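PDB 7BOR: probable enoyl-CoA hydratase/isomerase from Pseudomonas aeruginosa, which binds coenzyme A and, as a member of the enoyl-CoA hydratase/isomerase (crotonase) family, probably acts as a delta(3)-delta(2)-enoyl-CoA isomerase. Local coordinates for residues K24-R29 against F60-D65; P102-G107 against K126-N131. One frame throughout, in Å; residues are numbered along the deposited sequence.

Contact 1 of 2, residues K24-R29 against F60-D65; sequences KNALTR and FTSGND. With COA (coenzyme A), chain C.
Phe60 meets Asn25 through its backbone: Asn25 ND2 reaches Phe60 O at 2.9 Å, the acceptor lying near the plane of the amide, whose OD1 is held by the backbone N of Arg20. At Thr61 the hydroxyl does double duty. Anti to its own backbone N (chi1 178°), Thr61 OG1 donates to Asn25 O at 2.6 Å from above that carbonyl's plane and accepts from Gly63 N, forming an ST turn; Leu27 CG packs against the same oxygen. Ser62 grips Lys24 O twice. Ser62 N approaches Lys24 O nearly along the C=O axis at 2.8 Å, while Ser62 OG stands above the carbonyl plane. Ser62 OG also lies 2.9 Å from N7A of coenzyme A, and Ser62 O takes the pantetheine N4P at 2.7 Å. Gly63 O then receives Leu27 N at 2.8 Å. Asn64 turns its O to the adenine amino group N6A, with Ala26 CB 3.5 Å from C6A of the same ring. Asp65 N closes the run on Leu27 O; the carboxylate of Asp65 caps the start of helix 66-71 through OD1 and forms a salt bridge to Arg20 through OD2. The carbonyls of Phe60 and Gly63 thus bind loop 24-29, whereas those of Ser62 and Asn64 accept from N4P and N6A of coenzyme A.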
loop_
_atom_site.group_PDB
_atom_site.type_symbol
_atom_site.label_atom_id
_atom_site.label_comp_id
_atom_site.label_asym_id
_atom_site.label_seq_id
_atom_site.Cartn_x
_atom_site.Cartn_y
_atom_site.Cartn_z
ATOM N N LYS A 24 1.003 -14.406 -6.025
ATOM C CA LYS A 24 1.292 -13.027 -6.402
ATOM C C LYS A 24 1.280 -12.085 -5.206
ATOM O O LYS A 24 0.849 -10.930 -5.319
ATOM C CB LYS A 24 0.322 -12.553 -7.486
ATOM C CG LYS A 24 0.344 -13.408 -8.740
ATOM C CD LYS A 24 1.784 -13.705 -9.182
ATOM C CE LYS A 24 2.083 -13.298 -10.612
ATOM N NZ LYS A 24 3.534 -12.901 -10.781
ATOM N N ASN A 25 1.739 -12.609 -4.061
ATOM C CA ASN A 25 1.793 -11.903 -2.786
ATOM C C ASN A 25 0.430 -11.368 -2.332
ATOM O O ASN A 25 0.355 -10.334 -1.641
ATOM C CB ASN A 25 2.832 -10.763 -2.828
ATOM C CG ASN A 25 4.285 -11.288 -2.863
ATOM O OD1 ASN A 25 4.564 -12.399 -2.428
ATOM N ND2 ASN A 25 5.203 -10.475 -3.382
ATOM N N ALA A 26 -0.640 -12.080 -2.676
ATOM C CA ALA A 26 -1.986 -11.695 -2.242
ATOM C C ALA A 26 -2.055 -11.679 -0.728
ATOM O O ALA A 26 -1.548 -12.587 -0.067
ATOM C CB ALA A 26 -3.023 -12.647 -2.824
ATOM N N LEU A 27 -2.635 -10.624 -0.174
ATOM C CA LEU A 27 -2.513 -10.358 1.253
ATOM C C LEU A 27 -3.642 -11.009 2.054
ATOM O O LEU A 27 -4.808 -10.603 1.941
ATOM C CB LEU A 27 -2.514 -8.855 1.510
ATOM C CG LEU A 27 -1.402 -8.055 0.822
ATOM C CD1 LEU A 27 -1.735 -6.616 0.913
ATOM C CD2 LEU A 27 -0.151 -8.356 1.558
ATOM N N THR A 28 -3.263 -11.929 2.936
ATOM C CA THR A 28 -4.158 -12.631 3.857
ATOM C C THR A 28 -4.296 -11.916 5.204
ATOM O O THR A 28 -3.547 -10.994 5.538
ATOM C CB THR A 28 -3.644 -14.044 4.104
ATOM O OG1 THR A 28 -2.447 -13.946 4.884
ATOM C CG2 THR A 28 -3.393 -14.759 2.766
ATOM N N ARG A 29 -5.298 -12.342 5.987
ATOM C CA ARG A 29 -5.501 -11.736 7.305
ATOM C C ARG A 29 -4.243 -11.853 8.165
ATOM O O ARG A 29 -3.926 -10.953 8.946
ATOM C CB ARG A 29 -6.697 -12.397 8.004
ATOM C CG ARG A 29 -8.100 -12.055 7.442
ATOM C CD ARG A 29 -9.218 -12.815 8.212
ATOM N NE ARG A 29 -9.147 -14.273 7.997
ATOM C CZ ARG A 29 -9.960 -14.969 7.192
ATOM N NH1 ARG A 29 -10.937 -14.355 6.525
ATOM N NH2 ARG A 29 -9.809 -16.296 7.056
ATOM N N PHE A 60 5.091 -7.107 -6.405
ATOM C CA PHE A 60 4.830 -6.367 -5.173
ATOM C C PHE A 60 3.645 -7.031 -4.423
ATOM O O PHE A 60 3.876 -7.847 -3.522
ATOM C CB PHE A 60 4.601 -4.882 -5.479
ATOM C CG PHE A 60 4.522 -4.008 -4.246
ATOM C CD1 PHE A 60 5.606 -3.867 -3.389
ATOM C CD2 PHE A 60 3.354 -3.302 -3.943
ATOM C CE1 PHE A 60 5.503 -3.055 -2.252
ATOM C CE2 PHE A 60 3.261 -2.488 -2.811
ATOM C CZ PHE A 60 4.328 -2.360 -1.965
ATOM N N THR A 61 2.390 -6.775 -4.819
ATOM C CA THR A 61 1.263 -7.568 -4.295
ATOM C C THR A 61 0.054 -7.425 -5.211
ATOM O O THR A 61 -0.235 -6.329 -5.695
ATOM C CB THR A 61 0.877 -7.138 -2.865
ATOM O OG1 THR A 61 -0.264 -7.888 -2.390
ATOM C CG2 THR A 61 0.503 -5.665 -2.826
ATOM N N SER A 62 -0.660 -8.521 -5.426
ATOM C CA SER A 62 -1.922 -8.455 -6.164
ATOM C C SER A 62 -3.064 -7.939 -5.296
ATOM O O SER A 62 -4.220 -7.922 -5.740
ATOM C CB SER A 62 -2.275 -9.826 -6.778
ATOM O OG SER A 62 -2.228 -10.906 -5.848
ATOM N N GLY A 63 -2.761 -7.461 -4.091
ATOM C CA GLY A 63 -3.776 -6.875 -3.258
ATOM C C GLY A 63 -4.404 -7.931 -2.373
ATOM O O GLY A 63 -3.888 -9.056 -2.187
ATOM N N ASN A 64 -5.559 -7.556 -1.832
ATOM C CA ASN A 64 -6.258 -8.392 -0.864
ATOM C C ASN A 64 -6.473 -9.795 -1.401
ATOM O O ASN A 64 -6.792 -9.992 -2.570
ATOM C CB ASN A 64 -7.603 -7.771 -0.489
ATOM C CG ASN A 64 -7.942 -7.970 0.951
ATOM O OD1 ASN A 64 -7.756 -7.070 1.769
ATOM N ND2 ASN A 64 -8.436 -9.155 1.287
ATOM N N ASP A 65 -6.275 -10.781 -0.536
ATOM C CA ASP A 65 -6.684 -12.133 -0.889
ATOM C C ASP A 65 -8.188 -12.162 -1.151
ATOM O O ASP A 65 -8.978 -11.807 -0.273
ATOM C CB ASP A 65 -6.322 -13.080 0.242
ATOM C CG ASP A 65 -6.407 -14.515 -0.181
ATOM O OD1 ASP A 65 -7.511 -14.931 -0.577
ATOM O OD2 ASP A 65 -5.377 -15.222 -0.145
HETATM N N1A COA C . -6.438 -13.287 -4.317
HETATM C C2A COA C . -6.452 -14.649 -4.306
HETATM N N3A COA C . -5.679 -15.377 -5.167
HETATM C C4A COA C . -4.892 -14.686 -6.009
HETATM C C5A COA C . -4.858 -13.338 -6.034
HETATM C C6A COA C . -5.658 -12.625 -5.166
HETATM N N6A COA C . -5.742 -11.163 -5.041
HETATM N N7A COA C . -3.980 -12.930 -6.992
HETATM C C8A COA C . -3.456 -14.025 -7.585
HETATM N N9A COA C . -4.044 -15.046 -6.971
HETATM C C1B COA C . -3.642 -16.415 -7.356
HETATM C C2B COA C . -4.407 -16.997 -8.654
HETATM O O2B COA C . -5.791 -17.347 -8.251
HETATM C C3B COA C . -3.623 -17.999 -8.938
HETATM O O3B COA C . -3.851 -19.129 -7.997
HETATM P P3B COA C . -3.459 -20.661 -8.366
HETATM O O7A COA C . -2.128 -20.732 -9.086
HETATM O O8A COA C . -4.565 -21.199 -9.233
HETATM O O9A COA C . -3.337 -21.407 -7.071
HETATM C C4B COA C . -2.169 -17.541 -8.662
HETATM O O4B COA C . -2.344 -16.484 -7.551
HETATM C C5B COA C . -1.511 -16.965 -9.773
HETATM O O5B COA C . -2.228 -15.809 -10.067
HETATM P P1A COA C . -2.542 -15.457 -11.632
HETATM O O1A COA C . -3.686 -14.474 -11.769
HETATM O O2A COA C . -2.844 -16.673 -12.479
HETATM O O3A COA C . -1.125 -14.818 -12.181
HETATM P P2A COA C . -1.221 -13.686 -13.377
HETATM O O4A COA C . 0.207 -13.396 -13.830
HETATM O O5A COA C . -2.118 -14.290 -14.414
HETATM O O6A COA C . -1.998 -12.315 -12.845
HETATM C CBP COA C . -2.423 -10.399 -11.468
HETATM C CCP COA C . -1.328 -11.423 -11.939
HETATM C CDP COA C . -1.935 -9.682 -10.160
HETATM C CEP COA C . -2.685 -9.343 -12.571
HETATM C CAP COA C . -3.689 -11.292 -11.262
HETATM O OAP COA C . -3.331 -12.321 -10.391
HETATM C C9P COA C . -4.857 -10.540 -10.622
HETATM O O9P COA C . -5.523 -9.756 -11.232
HETATM N N8P COA C . -5.121 -10.874 -9.207
HETATM C C7P COA C . -6.198 -10.231 -8.451
HETATM C C6P COA C . -5.992 -8.688 -8.383
HETATM C C5P COA C . -7.185 -8.145 -7.532
HETATM O O5P COA C . -8.282 -8.059 -7.963
HETATM N N4P COA C . -6.898 -7.733 -6.170
HETATM C C3P COA C . -7.974 -7.274 -5.328
HETATM C C2P COA C . -8.321 -5.843 -5.644
HETATM S S1P COA C . -9.645 -5.461 -4.474
#

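Contact 2 of 2, residues P102-G107 against K126-N131; sequences PAVGIG and KMPFVN. With COA (coenzyme A), chain C.
Val104 and Pro128 press together more tightly than ordinary carbon contacts, with CG1 of the valine 3.4 Å from CG of the proline ring. The two side chains cross at about a right angle, and the valine reaches the ring because CG1 stands anti to its backbone N (chi1 -176°). Both carbons also face coenzyme A: Val104 CG1 lies 3.6 Å from C6P, and Pro128 CG lies 3.7 Å from C2P. Next along the pantetheine, the sulphur S1P sits at the edge of the Phe129 ring, near its plane, 3.8 Å from CD1. The same ring comes obliquely against Gly105, Phe129 CZ to Gly105 CA at 3.7 Å, while the backbone carbonyl carbon of Met127 lies over one of its faces, offset toward the rim.

What sets these groups in place is backbone. Val104 and Lys126 form a parallel beta bridge in the small sheet of strands 102-104, 124-126 and 163-164. Lys126 N donates to Ala103 O at 3.1 Å, and Gly105 N donates to Lys126 O at 2.7 Å, in the plane of that carbonyl. Past the bridge the chain turns at Gly105, with phi at 67°, and enters helix 106-109; Gly107 N bonds back to Val104 O. Further out, Ala103 O also holds the hydroxyl of Thr108, Ile106 packs on Val81 and Met85 of helix 80-90, and Met127 packs on Leu156 and Leu157 of helix 150-157. Beside the sulphur of coenzyme A, the glycine turn at the strand end leads into a helix whose first N-H, that of Ile106, is probably presented to the thioester site, as in the crotonase fold.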
loop_
_atom_site.group_PDB
_atom_site.type_symbol
_atom_site.label_atom_id
_atom_site.label_comp_id
_atom_site.label_asym_id
_atom_site.label_seq_id
_atom_site.Cartn_x
_atom_site.Cartn_y
_atom_site.Cartn_z
ATOM N N PRO A 102 3.238 -6.608 -10.372
ATOM C CA PRO A 102 1.899 -6.084 -10.048
ATOM C C PRO A 102 1.874 -5.423 -8.689
ATOM O O PRO A 102 2.549 -5.841 -7.745
ATOM C CB PRO A 102 0.998 -7.317 -10.098
ATOM C CG PRO A 102 1.904 -8.471 -9.860
ATOM C CD PRO A 102 3.261 -8.083 -10.443
ATOM N N ALA A 103 1.086 -4.347 -8.624
ATOM C CA ALA A 103 0.729 -3.612 -7.424
ATOM C C ALA A 103 -0.749 -3.257 -7.619
ATOM O O ALA A 103 -1.068 -2.249 -8.267
ATOM C CB ALA A 103 1.568 -2.370 -7.222
ATOM N N VAL A 104 -1.649 -4.095 -7.073
ATOM C CA VAL A 104 -3.070 -4.034 -7.411
ATOM C C VAL A 104 -3.895 -3.730 -6.173
ATOM O O VAL A 104 -3.644 -4.268 -5.091
ATOM C CB VAL A 104 -3.533 -5.344 -8.035
ATOM C CG1 VAL A 104 -5.007 -5.220 -8.487
ATOM C CG2 VAL A 104 -2.637 -5.660 -9.206
ATOM N N GLY A 105 -4.891 -2.886 -6.339
ATOM C CA GLY A 105 -5.791 -2.646 -5.217
ATOM C C GLY A 105 -5.021 -1.934 -4.127
ATOM O O GLY A 105 -4.407 -0.890 -4.371
ATOM N N ILE A 106 -5.038 -2.486 -2.910
ATOM C CA ILE A 106 -4.247 -1.918 -1.821
ATOM C C ILE A 106 -2.756 -1.979 -2.134
ATOM O O ILE A 106 -1.954 -1.299 -1.467
ATOM C CB ILE A 106 -4.598 -2.631 -0.486
ATOM C CG1 ILE A 106 -4.046 -1.839 0.716
ATOM C CG2 ILE A 106 -4.116 -4.071 -0.504
ATOM C CD1 ILE A 106 -4.758 -2.113 2.048
ATOM N N GLY A 107 -2.363 -2.746 -3.162
ATOM C CA GLY A 107 -0.964 -2.706 -3.626
ATOM C C GLY A 107 -0.569 -1.331 -4.138
ATOM O O GLY A 107 0.560 -0.868 -3.924
ATOM N N LYS A 126 -2.684 -1.122 -10.624
ATOM C CA LYS A 126 -4.060 -0.701 -10.857
ATOM C C LYS A 126 -4.942 -0.799 -9.615
ATOM O O LYS A 126 -4.632 -1.495 -8.653
ATOM C CB LYS A 126 -4.712 -1.463 -12.005
ATOM C CG LYS A 126 -5.125 -2.853 -11.801
ATOM C CD LYS A 126 -5.961 -3.294 -13.014
ATOM C CE LYS A 126 -6.405 -4.723 -12.837
ATOM N NZ LYS A 126 -5.946 -5.685 -13.902
ATOM N N MET A 127 -6.097 -0.139 -9.710
ATOM C CA MET A 127 -7.088 -0.099 -8.620
ATOM C C MET A 127 -8.368 -0.672 -9.211
ATOM O O MET A 127 -9.179 0.057 -9.806
ATOM C CB MET A 127 -7.244 1.316 -8.085
ATOM C CG MET A 127 -6.031 1.676 -7.248
ATOM S SD MET A 127 -5.802 3.429 -6.888
ATOM C CE MET A 127 -5.336 3.947 -8.558
ATOM N N PRO A 128 -8.523 -1.995 -9.185
ATOM C CA PRO A 128 -9.582 -2.622 -9.975
ATOM C C PRO A 128 -10.909 -2.667 -9.209
ATOM O O PRO A 128 -11.763 -3.507 -9.527
ATOM C CB PRO A 128 -9.011 -4.021 -10.256
ATOM C CG PRO A 128 -8.242 -4.350 -9.056
ATOM C CD PRO A 128 -7.652 -2.994 -8.558
ATOM N N PHE A 129 -11.085 -1.759 -8.222
ATOM C CA PHE A 129 -12.203 -1.898 -7.288
ATOM C C PHE A 129 -13.516 -1.958 -8.036
ATOM O O PHE A 129 -14.292 -2.903 -7.883
ATOM C CB PHE A 129 -12.192 -0.742 -6.314
ATOM C CG PHE A 129 -10.925 -0.638 -5.530
ATOM C CD1 PHE A 129 -10.417 -1.741 -4.832
ATOM C CD2 PHE A 129 -10.205 0.560 -5.519
ATOM C CE1 PHE A 129 -9.225 -1.656 -4.128
ATOM C CE2 PHE A 129 -9.008 0.656 -4.785
ATOM C CZ PHE A 129 -8.509 -0.477 -4.107
ATOM N N VAL A 130 -13.730 -0.983 -8.925
ATOM C CA VAL A 130 -14.941 -0.884 -9.725
ATOM C C VAL A 130 -15.140 -2.111 -10.614
ATOM O O VAL A 130 -16.273 -2.582 -10.813
ATOM C CB VAL A 130 -14.866 0.427 -10.531
ATOM C CG1 VAL A 130 -13.730 0.327 -11.687
ATOM C CG2 VAL A 130 -16.186 0.775 -11.070
ATOM N N ASN A 131 -14.059 -2.646 -11.181
ATOM C CA ASN A 131 -14.193 -3.867 -11.955
ATOM C C ASN A 131 -14.755 -5.023 -11.123
ATOM O O ASN A 131 -15.298 -5.970 -11.700
ATOM C CB ASN A 131 -12.843 -4.270 -12.530
ATOM C CG ASN A 131 -12.105 -3.091 -13.142
ATOM O OD1 ASN A 131 -11.483 -2.249 -12.441
ATOM N ND2 ASN A 131 -12.225 -2.981 -14.444
HETATM N N1A COA C . -6.438 -13.287 -4.317
HETATM C C2A COA C . -6.452 -14.649 -4.306
HETATM N N3A COA C . -5.679 -15.377 -5.167
HETATM C C4A COA C . -4.892 -14.686 -6.009
HETATM C C5A COA C . -4.858 -13.338 -6.034
HETATM C C6A COA C . -5.658 -12.625 -5.166
HETATM N N6A COA C . -5.742 -11.163 -5.041
HETATM N N7A COA C . -3.980 -12.930 -6.992
HETATM C C8A COA C . -3.456 -14.025 -7.585
HETATM N N9A COA C . -4.044 -15.046 -6.971
HETATM C C1B COA C . -3.642 -16.415 -7.356
HETATM C C2B COA C . -4.407 -16.997 -8.654
HETATM O O2B COA C . -5.791 -17.347 -8.251
HETATM C C3B COA C . -3.623 -17.999 -8.938
HETATM O O3B COA C . -3.851 -19.129 -7.997
HETATM P P3B COA C . -3.459 -20.661 -8.366
HETATM O O7A COA C . -2.128 -20.732 -9.086
HETATM O O8A COA C . -4.565 -21.199 -9.233
HETATM O O9A COA C . -3.337 -21.407 -7.071
HETATM C C4B COA C . -2.169 -17.541 -8.662
HETATM O O4B COA C . -2.344 -16.484 -7.551
HETATM C C5B COA C . -1.511 -16.965 -9.773
HETATM O O5B COA C . -2.228 -15.809 -10.067
HETATM P P1A COA C . -2.542 -15.457 -11.632
HETATM O O1A COA C . -3.686 -14.474 -11.769
HETATM O O2A COA C . -2.844 -16.673 -12.479
HETATM O O3A COA C . -1.125 -14.818 -12.181
HETATM P P2A COA C . -1.221 -13.686 -13.377
HETATM O O4A COA C . 0.207 -13.396 -13.830
HETATM O O5A COA C . -2.118 -14.290 -14.414
HETATM O O6A COA C . -1.998 -12.315 -12.845
HETATM C CBP COA C . -2.423 -10.399 -11.468
HETATM C CCP COA C . -1.328 -11.423 -11.939
HETATM C CDP COA C . -1.935 -9.682 -10.160
HETATM C CEP COA C . -2.685 -9.343 -12.571
HETATM C CAP COA C . -3.689 -11.292 -11.262
HETATM O OAP COA C . -3.331 -12.321 -10.391
HETATM C C9P COA C . -4.857 -10.540 -10.622
HETATM O O9P COA C . -5.523 -9.756 -11.232
HETATM N N8P COA C . -5.121 -10.874 -9.207
HETATM C C7P COA C . -6.198 -10.231 -8.451
HETATM C C6P COA C . -5.992 -8.688 -8.383
HETATM C C5P COA C . -7.185 -8.145 -7.532
HETATM O O5P COA C . -8.282 -8.059 -7.963
HETATM N N4P COA C . -6.898 -7.733 -6.170
HETATM C C3P COA C . -7.974 -7.274 -5.328
HETATM C C2P COA C . -8.321 -5.843 -5.644
HETATM S S1P COA C . -9.645 -5.461 -4.474
#

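Overall arrangement
Contact 1 closes before contact 2 opens along the chain; their centres lie about 11 Å apart, and both touch the same coenzyme A. Contact 1 joins the loops that follow strands 13-18 and 50-54 of the six-stranded sheet; contact 2 belongs to the small three-stranded sheet. Segments 60-65 and 102-107 connect them, pairing Thr61 with Pro102 and Val104 through probable backbone hydrogen bonds, while Thr61 CG2 packs on Gly107. Contact 1 holds the adenine and part of the pantetheine; contact 2 lies against the pantetheine and the sulphur. As in other crotonases, the backbone N-H of Asn64 from contact 1 probably joins that of Ile106 to form the oxyanion hole.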